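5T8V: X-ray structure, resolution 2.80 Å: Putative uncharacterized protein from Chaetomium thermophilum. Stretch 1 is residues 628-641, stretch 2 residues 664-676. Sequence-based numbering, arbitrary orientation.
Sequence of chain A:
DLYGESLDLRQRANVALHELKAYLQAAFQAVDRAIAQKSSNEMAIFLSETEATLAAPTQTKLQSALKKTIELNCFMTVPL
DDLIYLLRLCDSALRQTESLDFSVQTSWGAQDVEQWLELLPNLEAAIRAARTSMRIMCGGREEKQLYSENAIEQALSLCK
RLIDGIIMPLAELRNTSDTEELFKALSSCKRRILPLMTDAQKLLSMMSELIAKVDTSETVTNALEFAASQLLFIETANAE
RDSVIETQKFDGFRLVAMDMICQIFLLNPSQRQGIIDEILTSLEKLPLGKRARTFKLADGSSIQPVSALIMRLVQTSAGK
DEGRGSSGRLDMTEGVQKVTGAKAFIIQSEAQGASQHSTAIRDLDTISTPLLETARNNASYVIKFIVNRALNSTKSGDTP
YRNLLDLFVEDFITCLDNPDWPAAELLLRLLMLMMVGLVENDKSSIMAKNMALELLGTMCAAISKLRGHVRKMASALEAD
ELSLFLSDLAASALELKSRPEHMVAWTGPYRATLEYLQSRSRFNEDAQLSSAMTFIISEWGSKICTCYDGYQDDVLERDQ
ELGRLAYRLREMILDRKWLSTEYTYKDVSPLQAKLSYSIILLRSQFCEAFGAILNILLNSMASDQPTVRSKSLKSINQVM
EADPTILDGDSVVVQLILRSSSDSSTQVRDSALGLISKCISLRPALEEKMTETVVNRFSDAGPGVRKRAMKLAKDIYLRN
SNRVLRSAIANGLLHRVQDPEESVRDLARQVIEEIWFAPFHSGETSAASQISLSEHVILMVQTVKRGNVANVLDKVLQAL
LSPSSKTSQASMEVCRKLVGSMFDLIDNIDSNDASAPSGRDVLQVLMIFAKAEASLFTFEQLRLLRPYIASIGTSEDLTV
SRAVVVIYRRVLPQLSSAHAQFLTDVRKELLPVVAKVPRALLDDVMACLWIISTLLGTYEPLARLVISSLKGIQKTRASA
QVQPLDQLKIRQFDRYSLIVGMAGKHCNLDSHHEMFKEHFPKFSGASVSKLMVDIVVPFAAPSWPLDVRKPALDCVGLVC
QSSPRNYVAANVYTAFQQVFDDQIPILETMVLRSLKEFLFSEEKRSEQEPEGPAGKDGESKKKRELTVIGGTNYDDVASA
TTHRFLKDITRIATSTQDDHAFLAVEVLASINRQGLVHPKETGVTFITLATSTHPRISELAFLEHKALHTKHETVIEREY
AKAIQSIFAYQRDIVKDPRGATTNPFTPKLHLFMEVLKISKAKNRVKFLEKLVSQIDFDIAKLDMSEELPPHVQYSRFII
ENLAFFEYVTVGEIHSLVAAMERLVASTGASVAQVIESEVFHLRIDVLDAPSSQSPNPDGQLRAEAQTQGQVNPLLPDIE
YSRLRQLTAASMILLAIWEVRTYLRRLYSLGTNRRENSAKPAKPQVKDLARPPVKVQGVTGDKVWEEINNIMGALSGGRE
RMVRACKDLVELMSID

Stretch 1 628-641: VRSKSLKSINQVME
Stretch 2 664-676: SSTQVRDSALGLI

No hydrogen bond joins these two stretches, although an arginine, an asparagine and a serine all stand at their interface; R629 CZ and S671 CB approach carbon atoms of the other stretch, N637 approaches a methyl with its amide nitrogen, and van der Waals packing does the work. Helix 628-641 and helix 666-676 run nearly parallel, their N-to-C directions 12° apart and their axes 11.2 Å apart at closest approach. In register, the CA of R629 lies 8.5 Å from the CA of V668, and the CA of N637 lies 7.4 Å from the CA of L675. Both backbones are held mostly by i to i+4 bonds, with a weak R669 N to T666 O bond of 2.8 Å, and phi/psi is mostly near -60/-45, T666 (-71/-68) and Q667 (-65/-16) departing from it; S665, at -97/151, precedes the second helix at the N-cap position without a side-chain capping bond.

The residues of the first helix that reach across, R629, L633, N637 and M640, recur every three or four positions, as one helical face requires. R629 (t, t, m, chi4 168°) extends its long chain so that V668 CG2 covers one face of the guanidinium, 3.6 Å from R629 CZ. The N-H groups point outward within the plane, leaving the faces free for a methyl, and NH2 is hydrogen-bonded elsewhere in the structure.

L675 (m, t) has the largest covered area, 107 Å². L675 CD1 lies 3.6 Å from CD2 of L633 (m, t), an apolar pairing, while L675 CD2 lies 3.7 Å from N637 ND2. That amide (chi1 -83°, chi2 -72°) bonds back to its own helix, N637 ND2 to L633 O at 3.0 Å, and also lies beside the methyl. S671 (m) similarly bonds within its helix, S671 OG to Q667 O, a weak bond of 3.3 Å, and presents S671 CB to L633 CD1 at 3.5 Å. Farther along, M640 (m, t, p) brings M640 CE to 4.3 Å from L675 O, its flexible thioether chain reaching the second backbone.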

ATOM      1  N   VAL A 628      -6.487   3.913   7.849  1.00 61.61           N
ATOM      2  CA  VAL A 628      -6.662   4.629   6.589  1.00 55.59           C
ATOM      3  C   VAL A 628      -5.809   3.993   5.499  1.00 50.03           C
ATOM      4  O   VAL A 628      -6.163   4.039   4.315  1.00 46.95           O
ATOM      5  CB  VAL A 628      -6.332   6.125   6.774  1.00 55.89           C
ATOM      6  CG1 VAL A 628      -4.823   6.370   6.762  1.00 57.05           C
ATOM      7  CG2 VAL A 628      -7.030   6.961   5.715  1.00 52.79           C
ATOM      8  N   ARG A 629      -4.684   3.386   5.879  1.00 51.34           N
ATOM      9  CA  ARG A 629      -3.810   2.730   4.912  1.00 47.50           C
ATOM     10  C   ARG A 629      -4.459   1.468   4.355  1.00 44.50           C
ATOM     11  O   ARG A 629      -4.587   1.304   3.137  1.00 41.66           O
ATOM     12  CB  ARG A 629      -2.470   2.404   5.574  1.00 50.82           C
ATOM     13  CG  ARG A 629      -1.493   1.637   4.694  1.00 52.53           C
ATOM     14  CD  ARG A 629      -0.291   1.170   5.495  1.00 56.39           C
ATOM     15  NE  ARG A 629       0.446   2.287   6.075  1.00 59.38           N
ATOM     16  CZ  ARG A 629       1.393   2.162   7.001  1.00 63.19           C
ATOM     17  NH1 ARG A 629       1.724   0.963   7.466  1.00 64.89           N
ATOM     18  NH2 ARG A 629       2.008   3.240   7.467  1.00 64.90           N
ATOM     19  N   SER A 630      -4.867   0.554   5.239  1.00 49.06           N
ATOM     20  CA  SER A 630      -5.499  -0.681   4.785  1.00 48.78           C
ATOM     21  C   SER A 630      -6.782  -0.388   4.020  1.00 45.70           C
ATOM     22  O   SER A 630      -7.082  -1.047   3.017  1.00 44.64           O
ATOM     23  CB  SER A 630      -5.784  -1.593   5.978  1.00 51.54           C
ATOM     24  OG  SER A 630      -6.727  -1.000   6.854  1.00 53.77           O
ATOM     25  N   LYS A 631      -7.555   0.595   4.482  1.00 45.76           N
ATOM     26  CA  LYS A 631      -8.773   0.977   3.777  1.00 43.80           C
ATOM     27  C   LYS A 631      -8.454   1.522   2.389  1.00 40.78           C
ATOM     28  O   LYS A 631      -9.131   1.185   1.408  1.00 38.64           O
ATOM     29  CB  LYS A 631      -9.539   2.007   4.605  1.00 45.09           C
ATOM     30  CG  LYS A 631     -10.806   2.525   3.958  1.00 44.82           C
ATOM     31  CD  LYS A 631     -11.757   1.397   3.582  1.00 45.68           C
ATOM     32  CE  LYS A 631     -13.131   1.933   3.221  1.00 44.47           C
ATOM     33  NZ  LYS A 631     -13.041   3.071   2.268  1.00 43.10           N
ATOM     34  N   SER A 632      -7.425   2.366   2.287  1.00 33.96           N
ATOM     35  CA  SER A 632      -7.003   2.868   0.983  1.00 32.49           C
ATOM     36  C   SER A 632      -6.613   1.722   0.057  1.00 32.93           C
ATOM     37  O   SER A 632      -7.018   1.688  -1.109  1.00 31.95           O
ATOM     38  CB  SER A 632      -5.840   3.845   1.147  1.00 32.49           C
ATOM     39  OG  SER A 632      -6.282   5.077   1.689  1.00 32.65           O
ATOM     40  N   LEU A 633      -5.814   0.778   0.557  1.00 39.81           N
ATOM     41  CA  LEU A 633      -5.430  -0.370  -0.259  1.00 39.81           C
ATOM     42  C   LEU A 633      -6.660  -1.130  -0.735  1.00 38.30           C
ATOM     43  O   LEU A 633      -6.760  -1.503  -1.909  1.00 37.78           O
ATOM     44  CB  LEU A 633      -4.499  -1.289   0.533  1.00 42.28           C
ATOM     45  CG  LEU A 633      -3.158  -0.679   0.946  1.00 43.08           C
ATOM     46  CD1 LEU A 633      -2.421  -1.610   1.892  1.00 45.38           C
ATOM     47  CD2 LEU A 633      -2.304  -0.375  -0.274  1.00 41.56           C
ATOM     48  N   LYS A 634      -7.610  -1.368   0.169  1.00 34.33           N
ATOM     49  CA  LYS A 634      -8.849  -2.041  -0.203  1.00 33.90           C
ATOM     50  C   LYS A 634      -9.541  -1.314  -1.350  1.00 31.85           C
ATOM     51  O   LYS A 634      -9.925  -1.928  -2.357  1.00 31.06           O
ATOM     52  CB  LYS A 634      -9.760  -2.131   1.023  1.00 36.29           C
ATOM     53  CG  LYS A 634     -11.085  -2.843   0.800  1.00 37.86           C
ATOM     54  CD  LYS A 634     -11.508  -3.627   2.041  1.00 42.25           C
ATOM     55  CE  LYS A 634     -11.579  -2.750   3.294  1.00 44.98           C
ATOM     56  NZ  LYS A 634     -11.877  -3.545   4.521  1.00 47.73           N
ATOM     57  N   SER A 635      -9.693   0.006  -1.225  1.00 35.61           N
ATOM     58  CA  SER A 635     -10.370   0.769  -2.266  1.00 32.11           C
ATOM     59  C   SER A 635      -9.599   0.716  -3.581  1.00 30.17           C
ATOM     60  O   SER A 635     -10.204   0.674  -4.657  1.00 28.71           O
ATOM     61  CB  SER A 635     -10.567   2.212  -1.809  1.00 31.69           C
ATOM     62  OG  SER A 635     -11.445   2.266  -0.700  1.00 32.71           O
ATOM     63  N   ILE A 636      -8.267   0.713  -3.518  1.00 27.06           N
ATOM     64  CA  ILE A 636      -7.471   0.637  -4.740  1.00 25.86           C
ATOM     65  C   ILE A 636      -7.662  -0.715  -5.416  1.00 25.87           C
ATOM     66  O   ILE A 636      -7.749  -0.803  -6.648  1.00 24.61           O
ATOM     67  CB  ILE A 636      -5.989   0.916  -4.433  1.00 26.76           C
ATOM     68  CG1 ILE A 636      -5.817   2.365  -3.972  1.00 27.72           C
ATOM     69  CG2 ILE A 636      -5.126   0.655  -5.665  1.00 24.90           C
ATOM     70  CD1 ILE A 636      -4.438   2.688  -3.425  1.00 29.64           C
ATOM     71  N   ASN A 637      -7.724  -1.791  -4.628  1.00 29.83           N
ATOM     72  CA  ASN A 637      -8.025  -3.101  -5.194  1.00 30.98           C
ATOM     73  C   ASN A 637      -9.381  -3.090  -5.883  1.00 29.93           C
ATOM     74  O   ASN A 637      -9.517  -3.557  -7.020  1.00 30.20           O
ATOM     75  CB  ASN A 637      -7.985  -4.172  -4.104  1.00 33.49           C
ATOM     76  CG  ASN A 637      -6.578  -4.662  -3.818  1.00 36.24           C
ATOM     77  OD1 ASN A 637      -5.985  -5.378  -4.624  1.00 36.92           O
ATOM     78  ND2 ASN A 637      -6.041  -4.285  -2.665  1.00 37.67           N
ATOM     79  N   GLN A 638     -10.402  -2.551  -5.211  1.00 28.42           N
ATOM     80  CA  GLN A 638     -11.721  -2.479  -5.832  1.00 26.97           C
ATOM     81  C   GLN A 638     -11.674  -1.682  -7.130  1.00 24.81           C
ATOM     82  O   GLN A 638     -12.302  -2.064  -8.125  1.00 24.30           O
ATOM     83  CB  GLN A 638     -12.728  -1.868  -4.858  1.00 28.32           C
ATOM     84  CG  GLN A 638     -13.050  -2.764  -3.673  1.00 31.95           C
ATOM     85  CD  GLN A 638     -14.068  -2.153  -2.731  1.00 33.56           C
ATOM     86  OE1 GLN A 638     -14.285  -0.940  -2.731  1.00 32.76           O
ATOM     87  NE2 GLN A 638     -14.703  -2.994  -1.922  1.00 35.62           N
ATOM     88  N   VAL A 639     -10.926  -0.577  -7.146  1.00 15.65           N
ATOM     89  CA  VAL A 639     -10.821   0.233  -8.356  1.00 14.04           C
ATOM     90  C   VAL A 639     -10.188  -0.575  -9.480  1.00 14.10           C
ATOM     91  O   VAL A 639     -10.643  -0.529 -10.629  1.00 13.12           O
ATOM     92  CB  VAL A 639     -10.030   1.526  -8.072  1.00 13.81           C
ATOM     93  CG1 VAL A 639      -9.666   2.241  -9.368  1.00 12.60           C
ATOM     94  CG2 VAL A 639     -10.838   2.457  -7.184  1.00 13.55           C
ATOM     95  N   MET A 640      -9.125  -1.322  -9.170  1.00 27.88           N
ATOM     96  CA  MET A 640      -8.447  -2.113 -10.193  1.00 28.88           C
ATOM     97  C   MET A 640      -9.363  -3.200 -10.746  1.00 30.05           C
ATOM     98  O   MET A 640      -9.500  -3.353 -11.965  1.00 28.52           O
ATOM     99  CB  MET A 640      -7.175  -2.729  -9.614  1.00 30.88           C
ATOM    100  CG  MET A 640      -6.050  -1.734  -9.380  1.00 31.76           C
ATOM    101  SD  MET A 640      -4.732  -2.403  -8.344  1.00 35.56           S
ATOM    102  CE  MET A 640      -4.286  -3.877  -9.254  1.00 36.65           C
ATOM    103  N   GLU A 641      -9.995  -3.973  -9.860  1.00 37.49           N
ATOM    104  CA  GLU A 641     -10.848  -5.067 -10.313  1.00 38.50           C
ATOM    105  C   GLU A 641     -12.049  -4.548 -11.090  1.00 35.88           C
ATOM    106  O   GLU A 641     -12.509  -5.192 -12.041  1.00 36.48           O
ATOM    107  CB  GLU A 641     -11.312  -5.900  -9.120  1.00 41.39           C
ATOM    108  CG  GLU A 641     -10.183  -6.491  -8.297  1.00 45.83           C
ATOM    109  CD  GLU A 641     -10.683  -7.263  -7.092  1.00 49.62           C
ATOM    110  OE1 GLU A 641     -11.602  -8.094  -7.256  1.00 51.31           O
ATOM    111  OE2 GLU A 641     -10.163  -7.032  -5.981  1.00 50.63           O
ATOM    112  N   SER A 664       9.706   4.603   2.445  1.00 79.30           N
ATOM    113  CA  SER A 664      10.589   4.597   3.604  1.00 83.67           C
ATOM    114  C   SER A 664      10.068   3.727   4.741  1.00 88.46           C
ATOM    115  O   SER A 664      10.836   3.415   5.658  1.00 89.38           O
ATOM    116  CB  SER A 664      10.804   6.029   4.105  1.00 86.23           C
ATOM    117  OG  SER A 664       9.574   6.648   4.438  1.00 86.47           O
ATOM    118  N   SER A 665       8.799   3.332   4.708  1.00 64.95           N
ATOM    119  CA  SER A 665       8.217   2.469   5.725  1.00 65.70           C
ATOM    120  C   SER A 665       8.219   1.020   5.253  1.00 64.58           C
ATOM    121  O   SER A 665       8.138   0.737   4.055  1.00 63.59           O
ATOM    122  CB  SER A 665       6.788   2.905   6.054  1.00 67.31           C
ATOM    123  OG  SER A 665       6.168   1.992   6.940  1.00 70.13           O
ATOM    124  N   THR A 666       8.307   0.101   6.214  1.00 75.78           N
ATOM    125  CA  THR A 666       8.411  -1.323   5.913  1.00 72.64           C
ATOM    126  C   THR A 666       7.096  -1.876   5.376  1.00 69.21           C
ATOM    127  O   THR A 666       7.007  -2.256   4.203  1.00 66.99           O
ATOM    128  CB  THR A 666       8.838  -2.099   7.163  1.00 74.80           C
ATOM    129  OG1 THR A 666      10.154  -1.689   7.555  1.00 76.58           O
ATOM    130  CG2 THR A 666       8.842  -3.607   6.908  1.00 73.92           C
ATOM    131  N   GLN A 667       6.069  -1.932   6.228  1.00 80.71           N
ATOM    132  CA  GLN A 667       4.825  -2.587   5.843  1.00 78.72           C
ATOM    133  C   GLN A 667       4.124  -1.875   4.692  1.00 74.03           C
ATOM    134  O   GLN A 667       3.236  -2.465   4.065  1.00 72.38           O
ATOM    135  CB  GLN A 667       3.906  -2.701   7.060  1.00 84.00           C
ATOM    136  CG  GLN A 667       4.275  -3.878   7.956  1.00 89.99           C
ATOM    137  CD  GLN A 667       3.829  -3.700   9.393  1.00 94.56           C
ATOM    138  OE1 GLN A 667       2.798  -3.086   9.669  1.00 95.61           O
ATOM    139  NE2 GLN A 667       4.614  -4.239  10.322  1.00 97.22           N
ATOM    140  N   VAL A 668       4.505  -0.632   4.394  1.00 52.49           N
ATOM    141  CA  VAL A 668       4.025   0.012   3.174  1.00 49.70           C
ATOM    142  C   VAL A 668       4.563  -0.724   1.954  1.00 46.40           C
ATOM    143  O   VAL A 668       3.835  -0.974   0.986  1.00 45.80           O
ATOM    144  CB  VAL A 668       4.420   1.503   3.160  1.00 51.83           C
ATOM    145  CG1 VAL A 668       3.959   2.173   1.870  1.00 50.33           C
ATOM    146  CG2 VAL A 668       3.828   2.219   4.365  1.00 54.87           C
ATOM    147  N   ARG A 669       5.849  -1.082   1.980  1.00 63.34           N
ATOM    148  CA  ARG A 669       6.402  -1.917   0.921  1.00 60.60           C
ATOM    149  C   ARG A 669       5.810  -3.319   0.973  1.00 59.58           C
ATOM    150  O   ARG A 669       5.499  -3.913  -0.070  1.00 59.12           O
ATOM    151  CB  ARG A 669       7.926  -1.970   1.041  1.00 60.26           C
ATOM    152  CG  ARG A 669       8.601  -0.599   1.046  1.00 59.49           C
ATOM    153  CD  ARG A 669      10.122  -0.718   1.057  1.00 60.66           C
ATOM    154  NE  ARG A 669      10.632  -1.276   2.312  1.00 64.38           N
ATOM    155  CZ  ARG A 669      11.224  -0.580   3.282  1.00 67.72           C
ATOM    156  NH1 ARG A 669      11.408   0.730   3.173  1.00 68.05           N
ATOM    157  NH2 ARG A 669      11.643  -1.204   4.375  1.00 70.68           N
ATOM    158  N   ASP A 670       5.631  -3.857   2.184  1.00 47.95           N
ATOM    159  CA  ASP A 670       5.052  -5.187   2.335  1.00 47.95           C
ATOM    160  C   ASP A 670       3.701  -5.286   1.635  1.00 46.53           C
ATOM    161  O   ASP A 670       3.424  -6.271   0.942  1.00 44.99           O
ATOM    162  CB  ASP A 670       4.913  -5.528   3.819  1.00 49.68           C
ATOM    163  CG  ASP A 670       4.662  -7.003   4.059  1.00 50.64           C
ATOM    164  OD1 ASP A 670       3.510  -7.447   3.878  1.00 50.73           O
ATOM    165  OD2 ASP A 670       5.617  -7.714   4.437  1.00 51.63           O
ATOM    166  N   SER A 671       2.843  -4.277   1.808  1.00 50.87           N
ATOM    167  CA  SER A 671       1.556  -4.273   1.117  1.00 48.94           C
ATOM    168  C   SER A 671       1.720  -3.927  -0.360  1.00 47.84           C
ATOM    169  O   SER A 671       0.998  -4.463  -1.216  1.00 47.57           O
ATOM    170  CB  SER A 671       0.604  -3.289   1.795  1.00 48.41           C
ATOM    171  OG  SER A 671       0.333  -3.682   3.129  1.00 49.21           O
ATOM    172  N   ALA A 672       2.663  -3.035  -0.675  1.00 36.17           N
ATOM    173  CA  ALA A 672       2.961  -2.729  -2.068  1.00 35.09           C
ATOM    174  C   ALA A 672       3.216  -3.997  -2.867  1.00 35.50           C
ATOM    175  O   ALA A 672       2.876  -4.063  -4.055  1.00 34.51           O
ATOM    176  CB  ALA A 672       4.168  -1.797  -2.154  1.00 35.66           C
ATOM    177  N   LEU A 673       3.810  -5.013  -2.237  1.00 47.86           N
ATOM    178  CA  LEU A 673       3.946  -6.304  -2.904  1.00 49.11           C
ATOM    179  C   LEU A 673       2.581  -6.899  -3.227  1.00 50.20           C
ATOM    180  O   LEU A 673       2.373  -7.439  -4.320  1.00 49.94           O
ATOM    181  CB  LEU A 673       4.759  -7.265  -2.037  1.00 50.47           C
ATOM    182  CG  LEU A 673       6.210  -6.859  -1.774  1.00 49.50           C
ATOM    183  CD1 LEU A 673       6.885  -7.869  -0.865  1.00 50.45           C
ATOM    184  CD2 LEU A 673       6.977  -6.719  -3.074  1.00 47.18           C
ATOM    185  N   GLY A 674       1.638  -6.814  -2.287  1.00 60.74           N
ATOM    186  CA  GLY A 674       0.293  -7.288  -2.565  1.00 60.42           C
ATOM    187  C   GLY A 674      -0.320  -6.596  -3.766  1.00 57.36           C
ATOM    188  O   GLY A 674      -0.890  -7.242  -4.653  1.00 58.24           O
ATOM    189  N   LEU A 675      -0.204  -5.267  -3.818  1.00 41.57           N
ATOM    190  CA  LEU A 675      -0.728  -4.538  -4.970  1.00 37.97           C
ATOM    191  C   LEU A 675      -0.053  -4.984  -6.260  1.00 35.20           C
ATOM    192  O   LEU A 675      -0.721  -5.198  -7.277  1.00 33.51           O
ATOM    193  CB  LEU A 675      -0.556  -3.034  -4.770  1.00 37.76           C
ATOM    194  CG  LEU A 675      -1.280  -2.414  -3.573  1.00 39.02           C
ATOM    195  CD1 LEU A 675      -1.205  -0.898  -3.670  1.00 38.82           C
ATOM    196  CD2 LEU A 675      -2.733  -2.878  -3.474  1.00 38.64           C
ATOM    197  N   ILE A 676       1.276  -5.122  -6.241  1.00 30.81           N
ATOM    198  CA  ILE A 676       1.986  -5.638  -7.410  1.00 28.29           C
ATOM    199  C   ILE A 676       1.382  -6.966  -7.847  1.00 27.92           C
ATOM    200  O   ILE A 676       1.156  -7.205  -9.040  1.00 26.54           O
ATOM    201  CB  ILE A 676       3.490  -5.772  -7.101  1.00 27.75           C
ATOM    202  CG1 ILE A 676       4.122  -4.382  -6.974  1.00 27.30           C
ATOM    203  CG2 ILE A 676       4.203  -6.593  -8.182  1.00 27.14           C
ATOM    204  CD1 ILE A 676       5.567  -4.393  -6.518  1.00 28.53           C
TER